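Local structure of halotolerant alpha-type carbonic anhydrase (dCA II) (Dunaliella salina, 1Y7W) at residues Thr91-Asp96 / Val206-Ile211; Val103-Pro108 / Ile127-His132; Leu147-Val152 / Ile171-Ser176; Asn178-Leu183 / Thr247-Thr252. The protein probably catalyses the zinc-dependent, reversible hydration of carbon dioxide to bicarbonate, and tolerates high salt. One frame throughout, in Å; residues are numbered along the deposited sequence.

Contacts 2 and 3 hold the three histidines of the zinc site: His130 and His132 come from contact 2, His150 from contact 3. Their strands, 120-133 and 147-155, are neighbours in the large mixed sheet, joined by His132 N to Glu148 O at 2.8 Å, and the two centres lie about 14 Å apart. Contact 1 belongs to a small three-stranded sheet and meets contact 2 through strand 103-104, with Lys94 N 2.9 Å from Thr104 O. Contact 4, its centre about 9 Å from that of contact 3, continues the large sheet where Met172 O takes Arg249 N at 2.7 Å. Phe182 of contact 4 packs on Ile211 of contact 1 and on Phe129 of contact 2.

Contact 1: Thr91-Asp96 / Val206-Ile211; sequences TNAKVD and VSIDNI
Val95 and Val206 exchange both backbone hydrogen bonds of an antiparallel pair, Val95 N to Val206 O at 2.9 Å and Val206 N to Val95 O at 3.0 Å. The next link, Ile208 N to Ala93 O, is nearly straight at the hydrogen (172°), yet the donor stands well above the carbonyl plane. A water that could donate to Ala93 O lies 2.6 Å from it. A second water accepts from Ala93 N where the segments diverge; it lies 2.7 Å from both Ile208 O and Asn210 OD1, its protons shared among more acceptors than it can serve. Asn92 N donates to Asn210 OD1 at 3.2 Å through a bent bond (140°). The amide ND2 of Asn92 turns elsewhere, to Asp106. Apolar contacts back these bonds: Ala93 CB lies 3.8 Å from Ile208 CG1, and Val95 CG1 meets Ile208 CG2 at 3.7 Å, the two side chains crossing at about a right angle. Helix 181-195 packs against Val95 through Ile190 and against Ile208 through Gln189. The arrangement is a short antiparallel strand pair, 94-95 with 206-207, at the edge of the small three-stranded sheet of this alpha-carbonic anhydrase.

Contact 2: Val103-Pro108 / Ile127-His132; sequences VTFDQP and IQFHFH. With ZN (zinc ion), chain D.
The zinc-bearing strand 120-133 of the alpha-carbonic anhydrase fold meets strand 103-104 in a single antiparallel bridge between Val103 and Phe129. Val103 N donates to Phe129 O at 2.8 Å, and Phe129 N returns a bond to Val103 O at 2.9 Å. Val103 also sits on the Phe129 ring: CB lies over its centre, 3.6 Å from the centroid in a CH-pi contact, while CG2 reaches CE1 on one side and CG1 reaches CE2 on the other. Phe105 brings its ring tip to the strand backbone, CZ 3.4 Å from Gln128 N, and its CE2 touches Phe129 CD2. Where the backbones part, a water accepts from Phe105 N at 2.9 Å. Farther along, the Gln128 chain bends at chi2 (113°), and OE1 offers an in-plane lone pair to His130 ND1 at 2.8 Å. That donor lies across the ring from NE2, which binds zinc at 2.0 Å; His132 NE2 is a further ligand, and its ND1 donates to Asn274 O. Gln128 thus acts as a second-shell residue: its straight, coplanar bond restrains rotation of the His130 ring and leaves NE2 as the nitrogen that coordinates the metal.

Contact 3: Leu147-Val152 / Ile171-Ser176; sequences LELHIV and IMYKYS. With ZN (zinc ion), chain D.
Strands 147-152 and 171-175 run antiparallel, the axes of these short segments approaching to 4.7 Å at 160°, and Leu149 and Ile171 exchange both backbone hydrogen bonds, Leu149 N to Ile171 O at 2.8 Å and Ile171 N to Leu149 O at 2.9 Å. On one face Leu147, Leu149, Ile171 and Tyr173 form an apolar layer. Leu147 CD2 lies over a face of the Tyr173 ring, displaced toward the rim and 3.9 Å from the centroid, while Leu149 CB sits at the ring edge, close to its plane. Leu149 CD2 touches both Tyr173 OH and Ile171 CD1. On the other face Glu148 and Met172 lie side by side. Chi2 of Met172 (-64°) brings SD beside Glu148 CG (3.8 Å), and methyl CE lies 3.3 Å from Glu148 OE1. The other oxygen, OE2, accepts a hydrogen bond from His150 NE2 at 2.6 Å; it lies in the imidazole plane, whereas the donor stands above the carboxylate plane. OE2 also accepts from His138 ND1. Across the same ring His150 ND1 binds zinc at 2.0 Å, with His130 and His132 completing the histidine ligands. A hairpin strand with a zinc-binding histidine whose far nitrogen is hydrogen-bonded to a glutamate is the second-shell arrangement known from alpha-carbonic anhydrases.

Contact 4: Asn178-Leu183 / Thr247-Thr252; sequences NGDAFL and TPREVT
With CG anti to its backbone N (chi1 179°), Asp180 directs its carboxylate toward Arg249, whose chain runs extended from CG to NE before chi4 (-86°) turns the guanidinium across the acid. The two planes stand 88° apart, and a single oxygen makes the salt bridge: Asp180 OD1 uses its syn lone pair to accept from Arg249 NH2 at 2.7 Å, a bent bond. The same OD1 accepts from a water at 2.8 Å, which in turn accepts from Glu250 N. OD2 serves the helix instead, taking Leu183 N at 2.9 Å on its anti lone pair, so Asp180 is the N-cap of helix 181-195 and both carboxylate oxygens are engaged. The helix start and the guanidinium would both be expected to favour its negative charge. NE and NH1 of Arg249 are also bonded: NE to Leu217 O, NH1 to Leu218 O and Thr215 O. Nearby, Thr252 CG2 presses on Gly179 N at 3.3 Å. Glu250 CB lies as close to Asn178 O, while its OE2 bonds to Ser176 OG. Leu183 CD1 meets Val251 CG2 at 3.7 Å. The contact thus sets the first turn of helix 181-195 against the end of strand 240-251, with Tyr173 of strand 166-175 touching Asp180, Leu183, Arg249 and Val251, and helix 253-266 adjoining through Gln255 and Met256.

Contact 1: Thr91-Asp96 / Val206-Ile211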
loop_
_atom_site.group_PDB
_atom_site.type_symbol
_atom_site.label_atom_id
_atom_site.label_comp_id
_atom_site.label_asym_id
_atom_site.label_seq_id
_atom_site.Cartn_x
_atom_site.Cartn_y
_atom_site.Cartn_z
ATOM N N THR A 91 -2.525 9.958 13.909
ATOM C CA THR A 91 -2.909 11.306 14.291
ATOM C C THR A 91 -2.304 12.418 13.423
ATOM O O THR A 91 -1.261 12.223 12.799
ATOM C CB THR A 91 -2.537 11.539 15.781
ATOM O OG1 THR A 91 -1.134 11.741 15.880
ATOM C CG2 THR A 91 -2.940 10.348 16.625
ATOM N N ASN A 92 -2.974 13.582 13.390
ATOM C CA ASN A 92 -2.505 14.718 12.581
ATOM C C ASN A 92 -2.403 14.166 11.113
ATOM O O ASN A 92 -1.428 14.396 10.400
ATOM C CB ASN A 92 -1.138 15.234 13.080
ATOM C CG ASN A 92 -0.628 16.445 12.286
ATOM O OD1 ASN A 92 -1.409 17.155 11.626
ATOM N ND2 ASN A 92 0.691 16.709 12.359
ATOM N N ALA A 93 -3.409 13.389 10.735
ATOM C CA ALA A 93 -3.453 12.794 9.410
ATOM C C ALA A 93 -3.682 13.881 8.320
ATOM O O ALA A 93 -4.331 14.901 8.561
ATOM C CB ALA A 93 -4.575 11.754 9.371
ATOM N N LYS A 94 -3.094 13.663 7.145
ATOM C CA LYS A 94 -3.186 14.582 6.005
ATOM C C LYS A 94 -3.258 13.729 4.700
ATOM O O LYS A 94 -2.727 12.611 4.633
ATOM C CB LYS A 94 -1.953 15.464 5.973
ATOM C CG LYS A 94 -1.827 16.287 7.264
ATOM C CD LYS A 94 -0.575 17.123 7.293
ATOM C CE LYS A 94 -0.684 18.038 8.542
ATOM N NZ LYS A 94 0.478 18.994 8.721
ATOM N N VAL A 95 -3.942 14.233 3.686
ATOM C CA VAL A 95 -4.043 13.456 2.449
ATOM C C VAL A 95 -3.553 14.338 1.285
ATOM O O VAL A 95 -3.662 15.575 1.343
ATOM C CB VAL A 95 -5.487 12.979 2.243
ATOM C CG1 VAL A 95 -6.433 14.175 2.152
ATOM C CG2 VAL A 95 -5.591 12.124 0.971
ATOM N N ASP A 96 -2.940 13.718 0.281
ATOM C CA ASP A 96 -2.493 14.484 -0.880
ATOM C C ASP A 96 -3.639 14.346 -1.902
ATOM O O ASP A 96 -4.108 13.212 -2.212
ATOM C CB ASP A 96 -1.179 13.903 -1.454
ATOM C CG ASP A 96 0.071 14.228 -0.580
ATOM O OD1 ASP A 96 -0.056 14.977 0.427
ATOM O OD2 ASP A 96 1.177 13.718 -0.936
ATOM N N VAL A 206 -3.421 17.969 3.070
ATOM C CA VAL A 206 -4.721 18.488 3.475
ATOM C C VAL A 206 -5.185 17.739 4.745
ATOM O O VAL A 206 -5.249 16.522 4.774
ATOM C CB VAL A 206 -5.735 18.245 2.300
ATOM C CG1 VAL A 206 -7.211 18.590 2.691
ATOM C CG2 VAL A 206 -5.226 19.045 1.067
ATOM N N SER A 207 -5.529 18.461 5.802
ATOM C CA SER A 207 -5.941 17.794 7.042
ATOM C C SER A 207 -7.193 16.980 6.981
ATOM O O SER A 207 -8.179 17.413 6.414
ATOM C CB SER A 207 -6.096 18.830 8.156
ATOM O OG SER A 207 -4.806 19.365 8.416
ATOM N N ILE A 208 -7.151 15.781 7.559
ATOM C CA ILE A 208 -8.321 14.969 7.632
ATOM C C ILE A 208 -8.354 14.422 9.080
ATOM O O ILE A 208 -7.388 14.619 9.820
ATOM C CB ILE A 208 -8.302 13.827 6.602
ATOM C CG1 ILE A 208 -7.003 13.051 6.727
ATOM C CG2 ILE A 208 -8.541 14.390 5.197
ATOM C CD1 ILE A 208 -7.039 11.678 5.998
ATOM N N ASP A 209 -9.453 13.789 9.455
ATOM C CA ASP A 209 -9.652 13.279 10.800
ATOM C C ASP A 209 -8.686 12.159 11.135
ATOM O O ASP A 209 -8.173 11.479 10.238
ATOM C CB ASP A 209 -11.061 12.693 10.996
ATOM C CG ASP A 209 -12.170 13.726 10.919
ATOM O OD1 ASP A 209 -11.915 14.921 11.088
ATOM O OD2 ASP A 209 -13.321 13.298 10.693
ATOM N N ASN A 210 -8.504 11.937 12.436
ATOM C CA ASN A 210 -7.630 10.876 12.897
ATOM C C ASN A 210 -8.178 9.553 12.443
ATOM O O ASN A 210 -9.379 9.411 12.214
ATOM C CB ASN A 210 -7.555 10.885 14.398
ATOM C CG ASN A 210 -6.800 12.064 14.915
ATOM O OD1 ASN A 210 -5.923 12.642 14.226
ATOM N ND2 ASN A 210 -7.107 12.428 16.161
ATOM N N ILE A 211 -7.301 8.553 12.368
ATOM C CA ILE A 211 -7.718 7.249 11.850
ATOM C C ILE A 211 -7.393 6.085 12.798
ATOM O O ILE A 211 -6.243 5.942 13.219
ATOM C CB ILE A 211 -6.956 7.006 10.518
ATOM C CG1 ILE A 211 -7.318 8.139 9.525
ATOM C CG2 ILE A 211 -7.247 5.594 9.969
ATOM C CD1 ILE A 211 -6.500 8.054 8.195
HETATM O O HOH W 1 -4.495 16.740 10.377
HETATM O O HOH W 2 -5.924 14.210 12.050
#

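Contact 2: Val103-Pro108 / Ile127-His132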
loop_
_atom_site.group_PDB
_atom_site.type_symbol
_atom_site.label_atom_id
_atom_site.label_comp_id
_atom_site.label_asym_id
_atom_site.label_seq_id
_atom_site.Cartn_x
_atom_site.Cartn_y
_atom_site.Cartn_z
ATOM N N VAL A 103 -1.675 9.324 2.329
ATOM C CA VAL A 103 -2.069 9.833 3.625
ATOM C C VAL A 103 -0.819 9.724 4.495
ATOM O O VAL A 103 -0.140 8.690 4.492
ATOM C CB VAL A 103 -3.241 9.028 4.223
ATOM C CG1 VAL A 103 -3.532 9.450 5.714
ATOM C CG2 VAL A 103 -4.499 9.231 3.382
ATOM N N THR A 104 -0.472 10.839 5.144
ATOM C CA THR A 104 0.679 10.897 6.047
ATOM C C THR A 104 0.125 11.254 7.440
ATOM O O THR A 104 -1.052 11.642 7.598
ATOM C CB THR A 104 1.708 11.982 5.592
ATOM O OG1 THR A 104 0.999 13.191 5.272
ATOM C CG2 THR A 104 2.485 11.519 4.314
ATOM N N PHE A 105 0.956 11.138 8.472
ATOM C CA PHE A 105 0.460 11.365 9.812
ATOM C C PHE A 105 1.666 11.408 10.759
ATOM O O PHE A 105 2.787 11.198 10.339
ATOM C CB PHE A 105 -0.491 10.194 10.185
ATOM C CG PHE A 105 -0.032 8.828 9.649
ATOM C CD1 PHE A 105 1.076 8.181 10.178
ATOM C CD2 PHE A 105 -0.642 8.278 8.485
ATOM C CE1 PHE A 105 1.604 6.984 9.539
ATOM C CE2 PHE A 105 -0.148 7.128 7.857
ATOM C CZ PHE A 105 0.983 6.475 8.389
ATOM N N ASP A 106 1.425 11.725 12.024
ATOM C CA ASP A 106 2.524 11.734 12.964
ATOM C C ASP A 106 3.055 10.296 13.073
ATOM O O ASP A 106 2.266 9.348 13.086
ATOM C CB ASP A 106 2.008 12.199 14.312
ATOM C CG ASP A 106 1.698 13.672 14.337
ATOM O OD1 ASP A 106 0.895 14.069 15.205
ATOM O OD2 ASP A 106 2.247 14.409 13.500
ATOM N N GLN A 107 4.363 10.116 13.136
ATOM C CA GLN A 107 4.889 8.740 13.247
ATOM C C GLN A 107 4.514 8.052 14.539
ATOM O O GLN A 107 4.770 8.585 15.634
ATOM C CB GLN A 107 6.398 8.727 13.147
ATOM C CG GLN A 107 6.904 8.313 11.786
ATOM C CD GLN A 107 8.435 8.452 11.677
ATOM O OE1 GLN A 107 8.960 8.812 10.599
ATOM N NE2 GLN A 107 9.156 8.161 12.794
ATOM N N PRO A 108 3.868 6.880 14.451
ATOM C CA PRO A 108 3.500 6.163 15.671
ATOM C C PRO A 108 4.813 5.789 16.415
ATOM O O PRO A 108 5.837 5.526 15.804
ATOM C CB PRO A 108 2.772 4.904 15.156
ATOM C CG PRO A 108 2.202 5.331 13.875
ATOM C CD PRO A 108 3.282 6.239 13.263
ATOM N N ILE A 127 4.727 4.798 7.974
ATOM C CA ILE A 127 5.143 6.135 7.561
ATOM C C ILE A 127 4.135 6.825 6.607
ATOM O O ILE A 127 4.160 8.044 6.442
ATOM C CB ILE A 127 6.587 6.149 6.956
ATOM C CG1 ILE A 127 6.721 5.068 5.888
ATOM C CG2 ILE A 127 7.665 5.907 8.117
ATOM C CD1 ILE A 127 7.947 5.246 4.980
ATOM N N GLN A 128 3.285 6.050 5.954
ATOM C CA GLN A 128 2.230 6.645 5.084
ATOM C C GLN A 128 1.371 5.501 4.572
ATOM O O GLN A 128 1.733 4.330 4.761
ATOM C CB GLN A 128 2.866 7.338 3.879
ATOM C CG GLN A 128 3.887 6.452 3.115
ATOM C CD GLN A 128 3.421 6.087 1.726
ATOM O OE1 GLN A 128 2.313 5.602 1.532
ATOM N NE2 GLN A 128 4.272 6.305 0.755
ATOM N N PHE A 129 0.216 5.816 3.993
ATOM C CA PHE A 129 -0.492 4.752 3.288
ATOM C C PHE A 129 -0.982 5.382 1.992
ATOM O O PHE A 129 -1.100 6.623 1.886
ATOM C CB PHE A 129 -1.598 4.042 4.105
ATOM C CG PHE A 129 -2.792 4.891 4.481
ATOM C CD1 PHE A 129 -3.783 5.190 3.560
ATOM C CD2 PHE A 129 -3.000 5.255 5.813
ATOM C CE1 PHE A 129 -4.985 5.827 3.946
ATOM C CE2 PHE A 129 -4.190 5.883 6.207
ATOM C CZ PHE A 129 -5.178 6.161 5.278
ATOM N N HIS A 130 -1.220 4.577 0.958
ATOM C CA HIS A 130 -1.663 5.192 -0.316
ATOM C C HIS A 130 -2.504 4.156 -1.067
ATOM O O HIS A 130 -2.638 3.004 -0.614
ATOM C CB HIS A 130 -0.468 5.670 -1.187
ATOM C CG HIS A 130 0.490 4.567 -1.540
ATOM N ND1 HIS A 130 1.610 4.259 -0.785
ATOM C CD2 HIS A 130 0.444 3.652 -2.522
ATOM C CE1 HIS A 130 2.208 3.187 -1.293
ATOM N NE2 HIS A 130 1.520 2.797 -2.348
ATOM N N PHE A 131 -3.006 4.544 -2.221
ATOM C CA PHE A 131 -3.906 3.635 -2.936
ATOM C C PHE A 131 -3.520 3.374 -4.393
ATOM O O PHE A 131 -2.906 4.224 -5.050
ATOM C CB PHE A 131 -5.330 4.227 -2.986
ATOM C CG PHE A 131 -5.980 4.439 -1.636
ATOM C CD1 PHE A 131 -5.800 5.631 -0.940
ATOM C CD2 PHE A 131 -6.764 3.432 -1.071
ATOM C CE1 PHE A 131 -6.393 5.798 0.301
ATOM C CE2 PHE A 131 -7.367 3.573 0.168
ATOM C CZ PHE A 131 -7.177 4.767 0.867
ATOM N N HIS A 132 -3.942 2.212 -4.890
ATOM C CA HIS A 132 -3.753 1.892 -6.325
ATOM C C HIS A 132 -5.233 1.692 -6.684
ATOM O O HIS A 132 -5.895 0.788 -6.157
ATOM C CB HIS A 132 -2.875 0.650 -6.484
ATOM C CG HIS A 132 -1.454 0.915 -6.083
ATOM N ND1 HIS A 132 -0.556 1.524 -6.927
ATOM C CD2 HIS A 132 -0.825 0.802 -4.882
ATOM C CE1 HIS A 132 0.580 1.757 -6.279
ATOM N NE2 HIS A 132 0.438 1.332 -5.038
HETATM ZN ZN ZN D . 1.713 1.130 -3.423
HETATM O O HOH W 3 3.444 9.894 7.809
HETATM O O HOH W 4 3.308 1.440 -4.431
#

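Contact 3: Leu147-Val152 / Ile171-Ser176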
loop_
_atom_site.group_PDB
_atom_site.type_symbol
_atom_site.label_atom_id
_atom_site.label_comp_id
_atom_site.label_asym_id
_atom_site.label_seq_id
_atom_site.Cartn_x
_atom_site.Cartn_y
_atom_site.Cartn_z
ATOM N N LEU A 147 -9.628 -1.752 -5.912
ATOM C CA LEU A 147 -8.830 -0.846 -5.047
ATOM C C LEU A 147 -7.884 -1.629 -4.176
ATOM O O LEU A 147 -8.254 -2.675 -3.653
ATOM C CB LEU A 147 -9.782 0.004 -4.150
ATOM C CG LEU A 147 -9.162 1.147 -3.313
ATOM C CD1 LEU A 147 -8.486 2.247 -4.235
ATOM C CD2 LEU A 147 -10.329 1.826 -2.441
ATOM N N GLU A 148 -6.646 -1.156 -4.048
ATOM C CA GLU A 148 -5.679 -1.833 -3.163
ATOM C C GLU A 148 -4.990 -0.724 -2.366
ATOM O O GLU A 148 -4.456 0.242 -2.937
ATOM C CB GLU A 148 -4.638 -2.641 -3.964
ATOM C CG GLU A 148 -3.590 -3.336 -3.081
ATOM C CD GLU A 148 -2.640 -4.225 -3.887
ATOM O OE1 GLU A 148 -3.026 -4.682 -4.995
ATOM O OE2 GLU A 148 -1.513 -4.531 -3.395
ATOM N N LEU A 149 -5.071 -0.875 -1.051
ATOM C CA LEU A 149 -4.466 0.038 -0.092
ATOM C C LEU A 149 -3.095 -0.496 0.375
ATOM O O LEU A 149 -2.972 -1.665 0.692
ATOM C CB LEU A 149 -5.401 0.149 1.112
ATOM C CG LEU A 149 -4.780 0.606 2.455
ATOM C CD1 LEU A 149 -4.327 2.007 2.292
ATOM C CD2 LEU A 149 -5.848 0.550 3.589
ATOM N N HIS A 150 -2.074 0.359 0.371
ATOM C CA HIS A 150 -0.735 0.011 0.831
ATOM C C HIS A 150 -0.365 0.870 2.066
ATOM O O HIS A 150 -0.270 2.075 1.953
ATOM C CB HIS A 150 0.303 0.262 -0.285
ATOM C CG HIS A 150 0.263 -0.761 -1.397
ATOM N ND1 HIS A 150 0.868 -0.556 -2.629
ATOM C CD2 HIS A 150 -0.389 -1.946 -1.489
ATOM C CE1 HIS A 150 0.575 -1.565 -3.429
ATOM N NE2 HIS A 150 -0.190 -2.424 -2.765
ATOM N N ILE A 151 -0.217 0.224 3.223
ATOM C CA ILE A 151 0.251 0.867 4.453
ATOM C C ILE A 151 1.735 0.518 4.445
ATOM O O ILE A 151 2.126 -0.670 4.543
ATOM C CB ILE A 151 -0.392 0.275 5.702
ATOM C CG1 ILE A 151 -1.911 0.469 5.628
ATOM C CG2 ILE A 151 0.153 1.006 6.967
ATOM C CD1 ILE A 151 -2.658 -0.237 6.753
ATOM N N VAL A 152 2.561 1.548 4.305
ATOM C CA VAL A 152 4.012 1.400 4.178
ATOM C C VAL A 152 4.693 1.610 5.528
ATOM O O VAL A 152 4.422 2.624 6.159
ATOM C CB VAL A 152 4.545 2.449 3.242
ATOM C CG1 VAL A 152 6.102 2.313 3.121
ATOM C CG2 VAL A 152 3.865 2.280 1.823
ATOM N N ILE A 171 -4.130 -4.196 1.364
ATOM C CA ILE A 171 -5.526 -4.480 1.678
ATOM C C ILE A 171 -6.378 -4.244 0.430
ATOM O O ILE A 171 -6.297 -3.186 -0.161
ATOM C CB ILE A 171 -6.001 -3.556 2.818
ATOM C CG1 ILE A 171 -5.243 -3.968 4.112
ATOM C CG2 ILE A 171 -7.548 -3.705 3.084
ATOM C CD1 ILE A 171 -5.248 -2.877 5.230
ATOM N N MET A 172 -7.198 -5.247 0.058
ATOM C CA MET A 172 -8.057 -5.149 -1.139
ATOM C C MET A 172 -9.480 -4.687 -0.807
ATOM O O MET A 172 -9.968 -4.888 0.305
ATOM C CB MET A 172 -8.197 -6.548 -1.774
ATOM C CG MET A 172 -6.876 -7.187 -2.125
ATOM S SD MET A 172 -6.079 -6.185 -3.409
ATOM C CE MET A 172 -4.775 -7.326 -3.956
ATOM N N TYR A 173 -10.149 -4.119 -1.805
ATOM C CA TYR A 173 -11.543 -3.743 -1.676
ATOM C C TYR A 173 -12.243 -4.339 -2.889
ATOM O O TYR A 173 -11.758 -4.153 -4.000
ATOM C CB TYR A 173 -11.760 -2.251 -1.764
ATOM C CG TYR A 173 -11.132 -1.485 -0.642
ATOM C CD1 TYR A 173 -9.733 -1.314 -0.588
ATOM C CD2 TYR A 173 -11.930 -0.941 0.392
ATOM C CE1 TYR A 173 -9.142 -0.604 0.510
ATOM C CE2 TYR A 173 -11.358 -0.239 1.473
ATOM C CZ TYR A 173 -9.965 -0.081 1.521
ATOM O OH TYR A 173 -9.413 0.579 2.605
ATOM N N LYS A 174 -13.312 -5.093 -2.661
ATOM C CA LYS A 174 -14.100 -5.627 -3.778
ATOM C C LYS A 174 -15.349 -4.735 -3.995
ATOM O O LYS A 174 -15.866 -4.083 -3.057
ATOM C CB LYS A 174 -14.567 -7.059 -3.484
ATOM C CG LYS A 174 -15.501 -7.189 -2.297
ATOM C CD LYS A 174 -16.088 -8.612 -2.194
ATOM C CE LYS A 174 -16.994 -8.743 -0.940
ATOM N NZ LYS A 174 -17.512 -10.156 -0.704
ATOM N N TYR A 175 -15.837 -4.683 -5.235
ATOM C CA TYR A 175 -17.024 -3.886 -5.498
ATOM C C TYR A 175 -18.173 -4.582 -4.758
ATOM O O TYR A 175 -18.291 -5.806 -4.744
ATOM C CB TYR A 175 -17.366 -3.835 -7.012
ATOM C CG TYR A 175 -16.626 -2.761 -7.775
ATOM C CD1 TYR A 175 -16.642 -1.444 -7.340
ATOM C CD2 TYR A 175 -15.895 -3.067 -8.932
ATOM C CE1 TYR A 175 -15.942 -0.451 -8.036
ATOM C CE2 TYR A 175 -15.183 -2.055 -9.637
ATOM C CZ TYR A 175 -15.221 -0.764 -9.164
ATOM O OH TYR A 175 -14.493 0.220 -9.781
ATOM N N SER A 176 -19.036 -3.778 -4.184
ATOM C CA SER A 176 -20.154 -4.296 -3.417
ATOM C C SER A 176 -21.273 -3.246 -3.496
ATOM O O SER A 176 -21.033 -2.146 -3.994
ATOM C CB SER A 176 -19.675 -4.476 -1.981
ATOM O OG SER A 176 -20.730 -4.485 -1.066
HETATM ZN ZN ZN D . 1.713 1.130 -3.423
HETATM O O HOH W 4 3.308 1.440 -4.431
#

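Contact 4: Asn178-Leu183 / Thr247-Thr252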
loop_
_atom_site.group_PDB
_atom_site.type_symbol
_atom_site.label_atom_id
_atom_site.label_comp_id
_atom_site.label_asym_id
_atom_site.label_seq_id
_atom_site.Cartn_x
_atom_site.Cartn_y
_atom_site.Cartn_z
ATOM N N ASN A 178 -22.569 -2.071 -0.913
ATOM C CA ASN A 178 -22.352 -1.354 0.348
ATOM C C ASN A 178 -20.922 -0.846 0.463
ATOM O O ASN A 178 -20.006 -1.626 0.552
ATOM C CB ASN A 178 -22.611 -2.295 1.518
ATOM C CG ASN A 178 -24.003 -2.905 1.471
ATOM O OD1 ASN A 178 -25.000 -2.187 1.264
ATOM N ND2 ASN A 178 -24.085 -4.228 1.655
ATOM N N GLY A 179 -20.737 0.460 0.505
ATOM C CA GLY A 179 -19.386 0.988 0.562
ATOM C C GLY A 179 -18.699 0.830 1.895
ATOM O O GLY A 179 -19.297 0.418 2.884
ATOM N N ASP A 180 -17.426 1.192 1.910
ATOM C CA ASP A 180 -16.581 1.122 3.081
ATOM C C ASP A 180 -16.805 2.372 3.927
ATOM O O ASP A 180 -16.922 3.463 3.369
ATOM C CB ASP A 180 -15.101 1.105 2.628
ATOM C CG ASP A 180 -14.137 1.057 3.794
ATOM O OD1 ASP A 180 -14.060 -0.035 4.403
ATOM O OD2 ASP A 180 -13.483 2.092 4.083
ATOM N N ALA A 181 -16.774 2.231 5.259
ATOM C CA ALA A 181 -16.970 3.371 6.174
ATOM C C ALA A 181 -15.858 4.413 6.119
ATOM O O ALA A 181 -16.109 5.631 6.073
ATOM C CB ALA A 181 -17.118 2.862 7.627
ATOM N N PHE A 182 -14.618 3.954 6.170
ATOM C CA PHE A 182 -13.500 4.887 6.085
ATOM C C PHE A 182 -13.503 5.627 4.740
ATOM O O PHE A 182 -13.289 6.824 4.716
ATOM C CB PHE A 182 -12.144 4.193 6.269
ATOM C CG PHE A 182 -10.975 5.117 6.049
ATOM C CD1 PHE A 182 -10.118 4.921 4.988
ATOM C CD2 PHE A 182 -10.804 6.270 6.838
ATOM C CE1 PHE A 182 -9.092 5.861 4.682
ATOM C CE2 PHE A 182 -9.797 7.203 6.543
ATOM C CZ PHE A 182 -8.935 7.003 5.461
ATOM N N LEU A 183 -13.701 4.913 3.627
ATOM C CA LEU A 183 -13.730 5.583 2.327
ATOM C C LEU A 183 -14.874 6.618 2.322
ATOM O O LEU A 183 -14.763 7.749 1.780
ATOM C CB LEU A 183 -13.917 4.551 1.193
ATOM C CG LEU A 183 -12.648 3.656 0.956
ATOM C CD1 LEU A 183 -12.815 2.743 -0.256
ATOM C CD2 LEU A 183 -11.400 4.579 0.792
ATOM N N THR A 247 -8.748 -11.261 2.622
ATOM C CA THR A 247 -10.162 -10.972 2.778
ATOM C C THR A 247 -10.315 -9.502 2.446
ATOM O O THR A 247 -9.718 -8.631 3.096
ATOM C CB THR A 247 -10.612 -11.170 4.216
ATOM O OG1 THR A 247 -10.309 -12.512 4.622
ATOM C CG2 THR A 247 -12.098 -10.879 4.340
ATOM N N PRO A 248 -11.117 -9.193 1.426
ATOM C CA PRO A 248 -11.279 -7.782 1.074
ATOM C C PRO A 248 -12.287 -6.971 1.868
ATOM O O PRO A 248 -13.140 -7.513 2.587
ATOM C CB PRO A 248 -11.676 -7.823 -0.414
ATOM C CG PRO A 248 -12.366 -9.163 -0.566
ATOM C CD PRO A 248 -11.814 -10.108 0.486
ATOM N N ARG A 249 -12.104 -5.660 1.811
ATOM C CA ARG A 249 -13.101 -4.728 2.341
ATOM C C ARG A 249 -14.055 -4.520 1.151
ATOM O O ARG A 249 -13.924 -5.237 0.151
ATOM C CB ARG A 249 -12.449 -3.405 2.710
ATOM C CG ARG A 249 -11.999 -3.435 4.179
ATOM C CD ARG A 249 -11.332 -2.110 4.556
ATOM N NE ARG A 249 -11.043 -2.110 5.984
ATOM C CZ ARG A 249 -11.905 -1.738 6.925
ATOM N NH1 ARG A 249 -11.523 -1.800 8.208
ATOM N NH2 ARG A 249 -13.120 -1.258 6.599
ATOM N N GLU A 250 -14.975 -3.556 1.236
ATOM C CA GLU A 250 -15.933 -3.316 0.154
ATOM C C GLU A 250 -15.916 -1.898 -0.341
ATOM O O GLU A 250 -15.633 -1.017 0.404
ATOM C CB GLU A 250 -17.363 -3.673 0.639
ATOM C CG GLU A 250 -17.465 -5.166 0.988
ATOM C CD GLU A 250 -18.844 -5.593 1.487
ATOM O OE1 GLU A 250 -18.915 -6.731 2.005
ATOM O OE2 GLU A 250 -19.828 -4.812 1.354
ATOM N N VAL A 251 -16.266 -1.674 -1.601
ATOM C CA VAL A 251 -16.283 -0.317 -2.134
ATOM C C VAL A 251 -17.317 -0.232 -3.233
ATOM O O VAL A 251 -17.550 -1.212 -3.921
ATOM C CB VAL A 251 -14.876 0.077 -2.707
ATOM C CG1 VAL A 251 -14.502 -0.810 -3.849
ATOM C CG2 VAL A 251 -14.862 1.515 -3.123
ATOM N N THR A 252 -17.930 0.936 -3.389
ATOM C CA THR A 252 -18.924 1.142 -4.422
ATOM C C THR A 252 -18.372 1.937 -5.566
ATOM O O THR A 252 -17.326 2.608 -5.434
ATOM C CB THR A 252 -20.125 1.926 -3.891
ATOM O OG1 THR A 252 -19.706 3.228 -3.509
ATOM C CG2 THR A 252 -20.702 1.229 -2.722
HETATM O O HOH W 5 -15.456 -2.449 3.822
#